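Local coordinates for protein leucyl aminopeptidase (Trypanosoma brucei brucei, PDB 5NTD) that probably removes N-terminal residues such as leucine from peptides, as a manganese-containing M17 aminopeptidase captured here with the inhibitor bestatin, at residues G[404-409]-G[497-502]; G[413-418]-G[492-497]; G[160-165]-G[178-183]; G[22-27]-G[201-206]. All blocks are in the same frame, centred on the assembly; numbering follows the deposited sequence.

Contacts 1 and 2 belong to the catalytic region and are buried, with five of six touching residues in contact 1 and all nine in contact 2 shielded; they share A497 and touch each other, Q406 CG lying 3.3 Å from D495 O. Contact 1 combines a side-chain amide, a tyrosine ring and the inhibitor; contact 2 is a regular antiparallel strand pair closed by four backbone bonds. Contacts 3 and 4 form a second touching pair, with centres about 12 Å apart, around the six-stranded sheet of the N-terminal region. Contact 3 is a surface meeting of two loop segments through one backbone bond, a water and lysine methylenes, whereas contact 4 is mostly buried and sets loop and strand against a helix without any hydrogen bond across.

Contact 1 (G[404-409]-G[497-502]); sequences GAQGIA and AYPVFN. With BES (2-(3-amino-2-hydroxy-4-phenyl-butyrylamino)-4-methyl-pentanoic acid), chain B.
Q406 OE1 accepts the backbone N-H of Y498 at 2.9 Å, a fairly straight bond (162° at the hydrogen) that enters nearly along the C=O axis. Three more groups crowd the same oxygen: P499 CD at 3.4 Å, A497 N, whose angle is too poor for a bond, and the Y498 ring, to which OE1 lies in plane at the edge. Q406 CG is anti to its backbone N (chi1 -179°) and the chain bends at chi2; the amide and P499 reach toward each other tip to tip, meeting at P499 CD. NE2 is bonded to T410 OG1 and G411 O, so both ends of the amide are held and its rotation is fixed. This pairing joins helix 404-410 to the type I beta turn from Y498 to F501 within the bestatin site of the catalytic domain. G407 has no side chain, and the Y498 ring comes obliquely against its backbone, CD1 3.4 Å from CA. A water donates to G404 O at 2.7 Å and also bonds Y498 OH, tying the tyrosine tip to the same helix. The inhibitor phenyl group meets both residues that begin the second segment, with C8 3.9 Å from A497 CB and C11 3.8 Å from Y498 OH. At its other end, a carboxylate oxygen, O4, takes the N-H of G404 at 3.1 Å.

Contact 2 (G[413-418]-G[492-497]); sequences HHAGLY and IHVDLA
G416, L417 and Y418 pair with D495, V494 and H493 as an antiparallel ladder in the mixed sheet of the catalytic domain. The short strand axes approach to 4.6 Å, at 155° between their directions. G416 with D495 and Y418 with H493 are hydrogen-bonded pairs, each joined by two reciprocal N-H to O bonds, of which D495 N to G416 O is 2.8 Å long (171° at the hydrogen); L417 with V494 between them is non-hydrogen-bonded. There the L417 CA-H faces H493 O and the V494 CA-H faces G416 O, the second at 3.5 Å between CA and O. Strand 439-441 borders the first strand, and V396 of strand 395-400 bonds I492, so the pair lies inside the sheet. L417 and V494 lie side by side and point the same way, CD2 3.8 Å from CG2, while V494 CG1 turns to A415 CB. M428 and L429 of helix 422-435 cover L417. H493, Y418 and D495 belong to the other face, touched by helix 471-480. With CG anti to the backbone N (chi1 -167°), the D495 carboxylate leads away from the partner strand; OD2 bonds T403 OG1, just ahead of helix 404-410, and OD1 accepts L402 N and, weakly, the N-H of A497, which lines the inhibitor pocket. That makes D495 a plausible second-shell support for the bestatin site, its side chain about 7 Å from the inhibitor at the nearest atoms. H493 ND1 is bonded to D398, and in the plane of the imidazole, at its edge, CD2 meets Y418 CB at 3.8 Å.

Contact 3 (G[160-165]-G[178-183]); sequences CGKHNF and SGKVSR
K162 and K180, two side chains of like charge, pack by their methylenes: K162 CD lies 3.8 Å from K180 CB, and the chains cross obliquely. Their ammonium groups lead away from the contact, K180 NZ into a salt bridge with D169 and K162 NZ toward D132 in a long, weak ion pair. The same K162 CD is also 3.7 Å from K180 O. Beside them V181 CG2, anti to the carbonyl carbon, meets the backbone of the other segment at K162 O, 3.7 Å away. At the far end S178 N donates to N164 O over 2.9 Å, from a position tilted 27° out of the carbonyl plane; this is the one direct hydrogen bond across. S178 CB sits 3.3 Å from H163 O, and a water donates to that oxygen while bonding S178 OG at 2.6 Å. H163 ND1 is hydrogen-bonded to D214 OD2 and N164 OD1 to R211 NH1, both residues of helix 196-214, which ties the first segment to that helix. With chi1 of 177°, S178 OG is anti to its own N and accepts K180 N at 3.0 Å: an ST turn, in a long loop that folds back on itself between helix 150-158 and strand 183-188.

Contact 4 (G[22-27]-G[201-206]); sequences YKTNVC and AVATST
T204 O lies obliquely to the Y22 ring, 4.0 Å from CE2, and T204 CG2 is 4.1 Å from CD2; the two side chains slide past each other in opposite directions. N164 packs against the same ring. The contact sets the loop entering strand 26-30, an outermost strand, within this chain, of the six-stranded sheet in the N-terminal region, against helix 196-214. At the nearest backbone approach the CA atoms of T24 and T204 are 4.8 Å apart. No hydrogen bond crosses here; the hydroxyls of T204, Y22 and T24 find partners elsewhere. T204 OG1 is bonded to E200 O one turn back in its own helix, and Y22 OH to Q207 OE1, one turn further along. T24 OG1, anti to its backbone N (chi1 -178°), accepts V26 N at 3.0 Å with 159° at the hydrogen. This ST turn leads into the strand, and T24 OG1 is also bonded to Q207 OE1, while Q207 NE2 is bonded to N25 OD1. Q207 therefore ties the loop to the helix just beyond residues 201-206. S205, pointing away from the loop, bonds T325 and C321 of helix 314-328, so helix 196-214 touches elements of both regions. A203 CB lies 4.5 Å from V26 CB and also meets T24 OG1. Closest of all, T24 CG2, between its backbone N and carbonyl carbon, comes 3.3 Å from T204 OG1.

Contact 1 (G[404-409]-G[497-502])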
loop_
_atom_site.group_PDB
_atom_site.type_symbol
_atom_site.label_atom_id
_atom_site.label_comp_id
_atom_site.label_asym_id
_atom_site.label_seq_id
_atom_site.Cartn_x
_atom_site.Cartn_y
_atom_site.Cartn_z
ATOM N N GLY G 404 7.351 -3.973 -17.644
ATOM C CA GLY G 404 6.046 -3.326 -17.539
ATOM C C GLY G 404 6.034 -1.941 -18.208
ATOM O O GLY G 404 5.045 -1.519 -18.800
ATOM N N ALA G 405 7.162 -1.268 -18.174
ATOM C CA ALA G 405 7.342 0.004 -18.891
ATOM C C ALA G 405 6.975 -0.075 -20.389
ATOM O O ALA G 405 6.490 0.881 -20.965
ATOM C CB ALA G 405 8.791 0.502 -18.748
ATOM N N GLN G 406 7.216 -1.231 -21.002
ATOM C CA GLN G 406 6.926 -1.410 -22.419
ATOM C C GLN G 406 5.466 -1.123 -22.714
ATOM O O GLN G 406 5.129 -0.418 -23.654
ATOM C CB GLN G 406 7.289 -2.817 -22.868
ATOM C CG GLN G 406 7.029 -3.078 -24.338
ATOM C CD GLN G 406 5.644 -3.598 -24.616
ATOM O OE1 GLN G 406 5.241 -4.649 -24.112
ATOM N NE2 GLN G 406 4.862 -2.817 -25.350
ATOM N N GLY G 407 4.585 -1.671 -21.891
ATOM C CA GLY G 407 3.149 -1.443 -22.063
ATOM C C GLY G 407 2.801 0.041 -21.947
ATOM O O GLY G 407 2.014 0.591 -22.696
ATOM N N ILE G 408 3.377 0.658 -20.952
ATOM C CA ILE G 408 3.154 2.088 -20.690
ATOM C C ILE G 408 3.638 2.940 -21.846
ATOM O O ILE G 408 2.994 3.898 -22.249
ATOM C CB ILE G 408 3.842 2.511 -19.364
ATOM C CG1 ILE G 408 3.084 1.863 -18.175
ATOM C CG2 ILE G 408 3.867 4.020 -19.218
ATOM C CD1 ILE G 408 3.822 1.940 -16.867
ATOM N N ALA G 409 4.768 2.549 -22.380
ATOM C CA ALA G 409 5.415 3.315 -23.451
ATOM C C ALA G 409 4.779 3.112 -24.835
ATOM O O ALA G 409 4.376 4.072 -25.486
ATOM C CB ALA G 409 6.909 3.001 -23.505
ATOM N N ALA G 497 6.661 -7.552 -23.974
ATOM C CA ALA G 497 5.952 -7.903 -22.720
ATOM C C ALA G 497 4.459 -8.082 -22.923
ATOM O O ALA G 497 3.875 -9.062 -22.516
ATOM C CB ALA G 497 6.235 -6.877 -21.625
ATOM N N TYR G 498 3.848 -7.112 -23.559
ATOM C CA TYR G 498 2.381 -7.104 -23.758
ATOM C C TYR G 498 1.843 -7.675 -25.091
ATOM O O TYR G 498 0.809 -8.324 -25.093
ATOM C CB TYR G 498 1.803 -5.715 -23.490
ATOM C CG TYR G 498 1.834 -5.352 -22.027
ATOM C CD1 TYR G 498 2.967 -4.792 -21.460
ATOM C CD2 TYR G 498 0.735 -5.600 -21.207
ATOM C CE1 TYR G 498 3.009 -4.474 -20.120
ATOM C CE2 TYR G 498 0.762 -5.278 -19.872
ATOM C CZ TYR G 498 1.906 -4.717 -19.335
ATOM O OH TYR G 498 1.943 -4.414 -17.991
ATOM N N PRO G 499 2.551 -7.474 -26.201
ATOM C CA PRO G 499 2.005 -7.989 -27.434
ATOM C C PRO G 499 1.876 -9.515 -27.542
ATOM O O PRO G 499 1.184 -10.011 -28.417
ATOM C CB PRO G 499 2.992 -7.457 -28.474
ATOM C CG PRO G 499 3.446 -6.153 -27.902
ATOM C CD PRO G 499 3.575 -6.450 -26.443
ATOM N N VAL G 500 2.582 -10.234 -26.673
ATOM C CA VAL G 500 2.512 -11.702 -26.662
ATOM C C VAL G 500 1.208 -12.283 -26.136
ATOM O O VAL G 500 1.003 -13.486 -26.178
ATOM C CB VAL G 500 3.675 -12.371 -25.926
ATOM C CG1 VAL G 500 4.975 -12.007 -26.602
ATOM C CG2 VAL G 500 3.686 -12.038 -24.442
ATOM N N PHE G 501 0.340 -11.444 -25.613
ATOM C CA PHE G 501 -0.934 -11.933 -25.046
ATOM C C PHE G 501 -2.067 -10.911 -25.157
ATOM O O PHE G 501 -1.852 -9.743 -25.326
ATOM C CB PHE G 501 -0.769 -12.407 -23.586
ATOM C CG PHE G 501 -0.723 -11.289 -22.564
ATOM C CD1 PHE G 501 0.446 -10.611 -22.301
ATOM C CD2 PHE G 501 -1.879 -10.909 -21.878
ATOM C CE1 PHE G 501 0.479 -9.557 -21.403
ATOM C CE2 PHE G 501 -1.850 -9.860 -20.970
ATOM C CZ PHE G 501 -0.663 -9.192 -20.723
ATOM N N ASN G 502 -3.272 -11.423 -25.051
ATOM C CA ASN G 502 -4.439 -10.603 -24.870
ATOM C C ASN G 502 -5.372 -11.333 -23.904
ATOM O O ASN G 502 -4.981 -12.270 -23.272
ATOM C CB ASN G 502 -5.096 -10.271 -26.214
ATOM C CG ASN G 502 -5.640 -11.501 -26.940
ATOM O OD1 ASN G 502 -5.940 -12.537 -26.350
ATOM N ND2 ASN G 502 -5.802 -11.363 -28.227
HETATM N N2 BES B . 8.805 -10.516 -16.841
HETATM C C1 BES B . 8.670 -9.206 -16.207
HETATM C C6 BES B . 8.124 -8.114 -17.160
HETATM C C7 BES B . 6.636 -8.047 -17.365
HETATM C C8 BES B . 6.010 -8.853 -18.305
HETATM C C12 BES B . 5.864 -7.133 -16.659
HETATM C C9 BES B . 4.633 -8.782 -18.503
HETATM C C11 BES B . 4.476 -7.061 -16.853
HETATM C C10 BES B . 3.856 -7.889 -17.768
HETATM C C2 BES B . 10.067 -8.844 -15.658
HETATM O O2 BES B . 10.881 -9.997 -15.284
HETATM C C3 BES B . 9.873 -8.019 -14.420
HETATM O O3 BES B . 9.773 -8.696 -13.370
HETATM N N1 BES B . 9.890 -6.694 -14.639
HETATM C C4 BES B . 9.735 -5.681 -13.637
HETATM C C13 BES B . 11.078 -5.231 -13.073
HETATM C C14 BES B . 10.993 -4.452 -11.761
HETATM C C15 BES B . 10.085 -5.014 -10.674
HETATM C C16 BES B . 12.368 -4.352 -11.149
HETATM C C5 BES B . 9.072 -4.471 -14.202
HETATM O O1 BES B . 8.230 -3.908 -13.503
HETATM O O4 BES B . 9.383 -4.062 -15.324
HETATM O O HOH W 1 2.753 -1.934 -17.493
#

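Contact 2 (G[413-418]-G[492-497])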
loop_
_atom_site.group_PDB
_atom_site.type_symbol
_atom_site.label_atom_id
_atom_site.label_comp_id
_atom_site.label_asym_id
_atom_site.label_seq_id
_atom_site.Cartn_x
_atom_site.Cartn_y
_atom_site.Cartn_z
ATOM N N HIS G 413 -0.137 -3.528 -28.408
ATOM C CA HIS G 413 -0.034 -4.045 -29.783
ATOM C C HIS G 413 1.279 -3.820 -30.459
ATOM O O HIS G 413 1.527 -4.375 -31.508
ATOM C CB HIS G 413 -1.148 -3.493 -30.671
ATOM C CG HIS G 413 -2.498 -3.660 -30.071
ATOM N ND1 HIS G 413 -3.032 -2.741 -29.195
ATOM C CD2 HIS G 413 -3.397 -4.665 -30.159
ATOM C CE1 HIS G 413 -4.215 -3.160 -28.790
ATOM N NE2 HIS G 413 -4.458 -4.324 -29.359
ATOM N N HIS G 414 2.090 -2.974 -29.879
ATOM C CA HIS G 414 3.373 -2.618 -30.468
ATOM C C HIS G 414 4.520 -2.977 -29.535
ATOM O O HIS G 414 4.645 -2.392 -28.458
ATOM C CB HIS G 414 3.458 -1.124 -30.750
ATOM C CG HIS G 414 2.573 -0.664 -31.861
ATOM N ND1 HIS G 414 1.216 -0.493 -31.712
ATOM C CD2 HIS G 414 2.859 -0.332 -33.134
ATOM C CE1 HIS G 414 0.708 -0.079 -32.849
ATOM N NE2 HIS G 414 1.680 0.018 -33.729
ATOM N N ALA G 415 5.354 -3.908 -29.972
ATOM C CA ALA G 415 6.563 -4.234 -29.253
ATOM C C ALA G 415 7.521 -3.056 -29.330
ATOM O O ALA G 415 7.631 -2.377 -30.349
ATOM C CB ALA G 415 7.218 -5.466 -29.829
ATOM N N GLY G 416 8.229 -2.825 -28.252
ATOM C CA GLY G 416 9.193 -1.721 -28.201
ATOM C C GLY G 416 10.536 -2.142 -28.787
ATOM O O GLY G 416 11.041 -3.201 -28.460
ATOM N N LEU G 417 11.105 -1.276 -29.599
ATOM C CA LEU G 417 12.432 -1.501 -30.173
ATOM C C LEU G 417 13.515 -0.567 -29.634
ATOM O O LEU G 417 13.422 0.646 -29.762
ATOM C CB LEU G 417 12.399 -1.353 -31.695
ATOM C CG LEU G 417 11.414 -2.230 -32.463
ATOM C CD1 LEU G 417 11.573 -1.979 -33.960
ATOM C CD2 LEU G 417 11.608 -3.700 -32.143
ATOM N N TYR G 418 14.573 -1.169 -29.109
ATOM C CA TYR G 418 15.778 -0.441 -28.714
ATOM C C TYR G 418 16.896 -0.938 -29.635
ATOM O O TYR G 418 17.303 -2.101 -29.539
ATOM C CB TYR G 418 16.101 -0.726 -27.240
ATOM C CG TYR G 418 17.362 -0.103 -26.707
ATOM C CD1 TYR G 418 17.351 1.213 -26.199
ATOM C CD2 TYR G 418 18.558 -0.829 -26.638
ATOM C CE1 TYR G 418 18.510 1.791 -25.698
ATOM C CE2 TYR G 418 19.725 -0.246 -26.147
ATOM C CZ TYR G 418 19.690 1.047 -25.665
ATOM O OH TYR G 418 20.836 1.628 -25.153
ATOM N N ILE G 492 19.265 -5.407 -32.239
ATOM C CA ILE G 492 17.860 -5.101 -32.136
ATOM C C ILE G 492 17.279 -5.766 -30.887
ATOM O O ILE G 492 17.201 -6.981 -30.814
ATOM C CB ILE G 492 17.055 -5.609 -33.336
ATOM C CG1 ILE G 492 17.611 -5.021 -34.650
ATOM C CG2 ILE G 492 15.580 -5.218 -33.185
ATOM C CD1 ILE G 492 17.060 -5.677 -35.899
ATOM N N HIS G 493 16.893 -4.938 -29.920
ATOM C CA HIS G 493 16.248 -5.413 -28.714
ATOM C C HIS G 493 14.748 -5.200 -28.847
ATOM O O HIS G 493 14.290 -4.095 -29.056
ATOM C CB HIS G 493 16.796 -4.702 -27.487
ATOM C CG HIS G 493 15.958 -4.898 -26.256
ATOM N ND1 HIS G 493 15.728 -6.134 -25.698
ATOM C CD2 HIS G 493 15.249 -4.019 -25.516
ATOM C CE1 HIS G 493 14.922 -6.011 -24.665
ATOM N NE2 HIS G 493 14.632 -4.732 -24.523
ATOM N N VAL G 494 14.017 -6.279 -28.755
ATOM C CA VAL G 494 12.549 -6.288 -28.895
ATOM C C VAL G 494 11.881 -6.617 -27.545
ATOM O O VAL G 494 11.984 -7.724 -27.032
ATOM C CB VAL G 494 12.054 -7.307 -29.928
ATOM C CG1 VAL G 494 10.563 -7.150 -30.189
ATOM C CG2 VAL G 494 12.810 -7.147 -31.221
ATOM N N ASP G 495 11.237 -5.614 -26.974
ATOM C CA ASP G 495 10.527 -5.766 -25.705
ATOM C C ASP G 495 9.086 -6.020 -26.079
ATOM O O ASP G 495 8.376 -5.128 -26.541
ATOM C CB ASP G 495 10.662 -4.526 -24.820
ATOM C CG ASP G 495 10.207 -4.780 -23.376
ATOM O OD1 ASP G 495 9.386 -5.694 -23.152
ATOM O OD2 ASP G 495 10.662 -4.038 -22.473
ATOM N N LEU G 496 8.663 -7.244 -25.897
ATOM C CA LEU G 496 7.291 -7.662 -26.284
ATOM C C LEU G 496 6.449 -8.187 -25.107
ATOM O O LEU G 496 5.620 -9.071 -25.241
ATOM C CB LEU G 496 7.320 -8.681 -27.427
ATOM C CG LEU G 496 8.439 -9.718 -27.441
ATOM C CD1 LEU G 496 8.386 -10.628 -26.233
ATOM C CD2 LEU G 496 8.320 -10.547 -28.704
ATOM N N ALA G 497 6.661 -7.552 -23.974
ATOM C CA ALA G 497 5.952 -7.903 -22.720
ATOM C C ALA G 497 4.459 -8.082 -22.923
ATOM O O ALA G 497 3.875 -9.062 -22.516
ATOM C CB ALA G 497 6.235 -6.877 -21.625
#

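Contact 3 (G[160-165]-G[178-183])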
loop_
_atom_site.group_PDB
_atom_site.type_symbol
_atom_site.label_atom_id
_atom_site.label_comp_id
_atom_site.label_asym_id
_atom_site.label_seq_id
_atom_site.Cartn_x
_atom_site.Cartn_y
_atom_site.Cartn_z
ATOM N N CYS G 160 -6.401 -16.689 -34.351
ATOM C CA CYS G 160 -7.804 -16.416 -34.022
ATOM C C CYS G 160 -8.478 -17.648 -33.446
ATOM O O CYS G 160 -7.982 -18.756 -33.528
ATOM C CB CYS G 160 -8.585 -15.898 -35.236
ATOM S SG CYS G 160 -9.314 -17.219 -36.241
ATOM N N GLY G 161 -9.641 -17.408 -32.890
ATOM C CA GLY G 161 -10.509 -18.468 -32.425
ATOM C C GLY G 161 -9.976 -19.177 -31.201
ATOM O O GLY G 161 -9.122 -18.662 -30.487
ATOM N N LYS G 162 -10.516 -20.358 -30.971
ATOM C CA LYS G 162 -10.138 -21.167 -29.820
ATOM C C LYS G 162 -8.715 -21.632 -29.971
ATOM O O LYS G 162 -8.284 -21.942 -31.059
ATOM C CB LYS G 162 -11.096 -22.331 -29.638
ATOM C CG LYS G 162 -12.376 -21.829 -29.009
ATOM C CD LYS G 162 -13.623 -22.683 -29.028
ATOM C CE LYS G 162 -14.629 -22.274 -27.951
ATOM N NZ LYS G 162 -14.844 -20.800 -27.874
ATOM N N HIS G 163 -8.009 -21.695 -28.860
ATOM C CA HIS G 163 -6.586 -22.004 -28.868
ATOM C C HIS G 163 -6.324 -23.502 -28.885
ATOM O O HIS G 163 -7.052 -24.293 -28.296
ATOM C CB HIS G 163 -5.865 -21.385 -27.663
ATOM C CG HIS G 163 -5.838 -19.890 -27.689
ATOM N ND1 HIS G 163 -4.880 -19.148 -27.043
ATOM C CD2 HIS G 163 -6.619 -19.000 -28.348
ATOM C CE1 HIS G 163 -5.085 -17.869 -27.273
ATOM N NE2 HIS G 163 -6.123 -17.751 -28.078
ATOM N N ASN G 164 -5.265 -23.887 -29.576
ATOM C CA ASN G 164 -4.908 -25.314 -29.676
ATOM C C ASN G 164 -4.553 -25.871 -28.316
ATOM O O ASN G 164 -4.748 -27.057 -28.061
ATOM C CB ASN G 164 -3.821 -25.577 -30.718
ATOM C CG ASN G 164 -2.478 -25.052 -30.320
ATOM O OD1 ASN G 164 -1.771 -25.674 -29.522
ATOM N ND2 ASN G 164 -2.125 -23.874 -30.851
ATOM N N PHE G 165 -4.016 -25.021 -27.450
ATOM C CA PHE G 165 -3.796 -25.440 -26.071
ATOM C C PHE G 165 -5.118 -25.385 -25.291
ATOM O O PHE G 165 -5.744 -24.351 -25.187
ATOM C CB PHE G 165 -2.754 -24.629 -25.333
ATOM C CG PHE G 165 -2.585 -25.096 -23.934
ATOM C CD1 PHE G 165 -1.759 -26.178 -23.639
ATOM C CD2 PHE G 165 -3.367 -24.547 -22.908
ATOM C CE1 PHE G 165 -1.654 -26.663 -22.355
ATOM C CE2 PHE G 165 -3.270 -25.042 -21.613
ATOM C CZ PHE G 165 -2.429 -26.100 -21.342
ATOM N N SER G 178 -6.641 -29.238 -27.872
ATOM C CA SER G 178 -8.037 -28.852 -27.777
ATOM C C SER G 178 -8.869 -29.690 -28.721
ATOM O O SER G 178 -8.484 -29.912 -29.856
ATOM C CB SER G 178 -8.226 -27.375 -28.129
ATOM O OG SER G 178 -9.600 -27.008 -28.098
ATOM N N GLY G 179 -10.046 -30.075 -28.267
ATOM C CA GLY G 179 -11.072 -30.683 -29.145
ATOM C C GLY G 179 -12.089 -29.685 -29.695
ATOM O O GLY G 179 -12.990 -30.045 -30.459
ATOM N N LYS G 180 -11.888 -28.421 -29.356
ATOM C CA LYS G 180 -12.812 -27.326 -29.737
ATOM C C LYS G 180 -12.398 -26.493 -30.948
ATOM O O LYS G 180 -13.070 -25.528 -31.316
ATOM C CB LYS G 180 -12.990 -26.397 -28.542
ATOM C CG LYS G 180 -13.325 -27.185 -27.274
ATOM C CD LYS G 180 -13.931 -26.313 -26.201
ATOM C CE LYS G 180 -14.096 -27.091 -24.914
ATOM N NZ LYS G 180 -15.029 -28.226 -25.042
ATOM N N VAL G 181 -11.278 -26.851 -31.537
ATOM C CA VAL G 181 -10.727 -26.087 -32.659
ATOM C C VAL G 181 -11.357 -26.565 -33.971
ATOM O O VAL G 181 -11.490 -27.747 -34.198
ATOM C CB VAL G 181 -9.209 -26.233 -32.751
ATOM C CG1 VAL G 181 -8.653 -25.628 -34.034
ATOM C CG2 VAL G 181 -8.555 -25.552 -31.558
ATOM N N SER G 182 -11.748 -25.617 -34.809
ATOM C CA SER G 182 -12.246 -25.903 -36.154
ATOM C C SER G 182 -11.113 -25.869 -37.165
ATOM O O SER G 182 -10.239 -25.013 -37.095
ATOM C CB SER G 182 -13.294 -24.874 -36.563
ATOM O OG SER G 182 -14.377 -24.854 -35.654
ATOM N N ARG G 183 -11.140 -26.768 -38.144
ATOM C CA ARG G 183 -10.247 -26.636 -39.328
ATOM C C ARG G 183 -10.718 -25.355 -40.079
ATOM O O ARG G 183 -11.908 -25.105 -40.203
ATOM C CB ARG G 183 -10.224 -27.897 -40.218
HETATM O O HOH W 2 -9.601 -24.534 -27.324
#

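Contact 4 (G[22-27]-G[201-206])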
loop_
_atom_site.group_PDB
_atom_site.type_symbol
_atom_site.label_atom_id
_atom_site.label_comp_id
_atom_site.label_asym_id
_atom_site.label_seq_id
_atom_site.Cartn_x
_atom_site.Cartn_y
_atom_site.Cartn_z
ATOM N N TYR G 22 3.118 -30.790 -33.453
ATOM C CA TYR G 22 2.026 -29.848 -33.689
ATOM C C TYR G 22 1.881 -29.556 -35.187
ATOM O O TYR G 22 2.844 -29.247 -35.866
ATOM C CB TYR G 22 2.188 -28.534 -32.905
ATOM C CG TYR G 22 1.007 -27.649 -33.174
ATOM C CD1 TYR G 22 -0.211 -27.897 -32.587
ATOM C CD2 TYR G 22 1.093 -26.629 -34.091
ATOM C CE1 TYR G 22 -1.333 -27.125 -32.897
ATOM C CE2 TYR G 22 -0.019 -25.876 -34.428
ATOM C CZ TYR G 22 -1.235 -26.134 -33.827
ATOM O OH TYR G 22 -2.309 -25.361 -34.133
ATOM N N LYS G 23 0.662 -29.701 -35.671
ATOM C CA LYS G 23 0.300 -29.342 -37.052
ATOM C C LYS G 23 -0.867 -28.339 -36.991
ATOM O O LYS G 23 -1.757 -28.437 -36.146
ATOM C CB LYS G 23 -0.029 -30.548 -37.989
ATOM N N THR G 24 -0.850 -27.377 -37.891
ATOM C CA THR G 24 -1.858 -26.326 -37.891
ATOM C C THR G 24 -3.221 -26.806 -38.377
ATOM O O THR G 24 -3.332 -27.763 -39.075
ATOM C CB THR G 24 -1.472 -25.129 -38.756
ATOM O OG1 THR G 24 -2.493 -24.105 -38.664
ATOM C CG2 THR G 24 -1.304 -25.538 -40.221
ATOM N N ASN G 25 -4.242 -26.104 -37.958
ATOM C CA ASN G 25 -5.621 -26.364 -38.378
ATOM C C ASN G 25 -6.015 -25.503 -39.584
ATOM O O ASN G 25 -7.159 -25.536 -40.029
ATOM C CB ASN G 25 -6.596 -26.000 -37.234
ATOM C CG ASN G 25 -6.524 -24.510 -36.899
ATOM O OD1 ASN G 25 -5.435 -23.990 -36.753
ATOM N ND2 ASN G 25 -7.647 -23.833 -36.824
ATOM N N VAL G 26 -5.097 -24.680 -40.059
ATOM C CA VAL G 26 -5.406 -23.720 -41.136
ATOM C C VAL G 26 -4.814 -24.184 -42.457
ATOM O O VAL G 26 -3.662 -24.605 -42.531
ATOM C CB VAL G 26 -4.866 -22.304 -40.816
ATOM C CG1 VAL G 26 -5.365 -21.266 -41.823
ATOM C CG2 VAL G 26 -5.286 -21.873 -39.417
ATOM N N CYS G 27 -5.606 -24.065 -43.501
ATOM C CA CYS G 27 -5.098 -24.222 -44.877
ATOM C C CYS G 27 -5.543 -23.032 -45.724
ATOM O O CYS G 27 -6.350 -22.220 -45.318
ATOM C CB CYS G 27 -5.545 -25.529 -45.521
ATOM S SG CYS G 27 -7.335 -25.701 -45.578
ATOM N N ALA G 201 3.187 -23.111 -42.997
ATOM C CA ALA G 201 4.375 -23.130 -42.115
ATOM C C ALA G 201 4.384 -21.920 -41.157
ATOM O O ALA G 201 4.663 -22.051 -39.958
ATOM C CB ALA G 201 5.650 -23.158 -42.905
ATOM N N VAL G 202 4.022 -20.771 -41.691
ATOM C CA VAL G 202 3.896 -19.520 -40.878
ATOM C C VAL G 202 2.807 -19.656 -39.809
ATOM O O VAL G 202 3.016 -19.369 -38.647
ATOM C CB VAL G 202 3.587 -18.290 -41.764
ATOM C CG1 VAL G 202 3.247 -17.063 -40.934
ATOM C CG2 VAL G 202 4.787 -17.994 -42.634
ATOM N N ALA G 203 1.648 -20.099 -40.260
ATOM C CA ALA G 203 0.508 -20.294 -39.354
ATOM C C ALA G 203 0.839 -21.308 -38.280
ATOM O O ALA G 203 0.498 -21.144 -37.101
ATOM C CB ALA G 203 -0.706 -20.744 -40.106
ATOM N N THR G 204 1.550 -22.344 -38.683
ATOM C CA THR G 204 1.988 -23.388 -37.728
ATOM C C THR G 204 2.881 -22.781 -36.630
ATOM O O THR G 204 2.731 -23.103 -35.449
ATOM C CB THR G 204 2.722 -24.530 -38.461
ATOM O OG1 THR G 204 1.823 -25.065 -39.436
ATOM C CG2 THR G 204 3.150 -25.652 -37.489
ATOM N N SER G 205 3.824 -21.940 -37.040
ATOM C CA SER G 205 4.752 -21.310 -36.092
ATOM C C SER G 205 4.027 -20.323 -35.152
ATOM O O SER G 205 4.325 -20.253 -33.976
ATOM C CB SER G 205 5.889 -20.621 -36.804
ATOM O OG SER G 205 6.943 -21.549 -37.054
ATOM N N THR G 206 3.076 -19.567 -35.689
ATOM C CA THR G 206 2.252 -18.685 -34.863
ATOM C C THR G 206 1.527 -19.488 -33.757
ATOM O O THR G 206 1.504 -19.096 -32.598
ATOM C CB THR G 206 1.201 -17.970 -35.693
ATOM O OG1 THR G 206 1.860 -17.133 -36.638
ATOM C CG2 THR G 206 0.284 -17.089 -34.812
#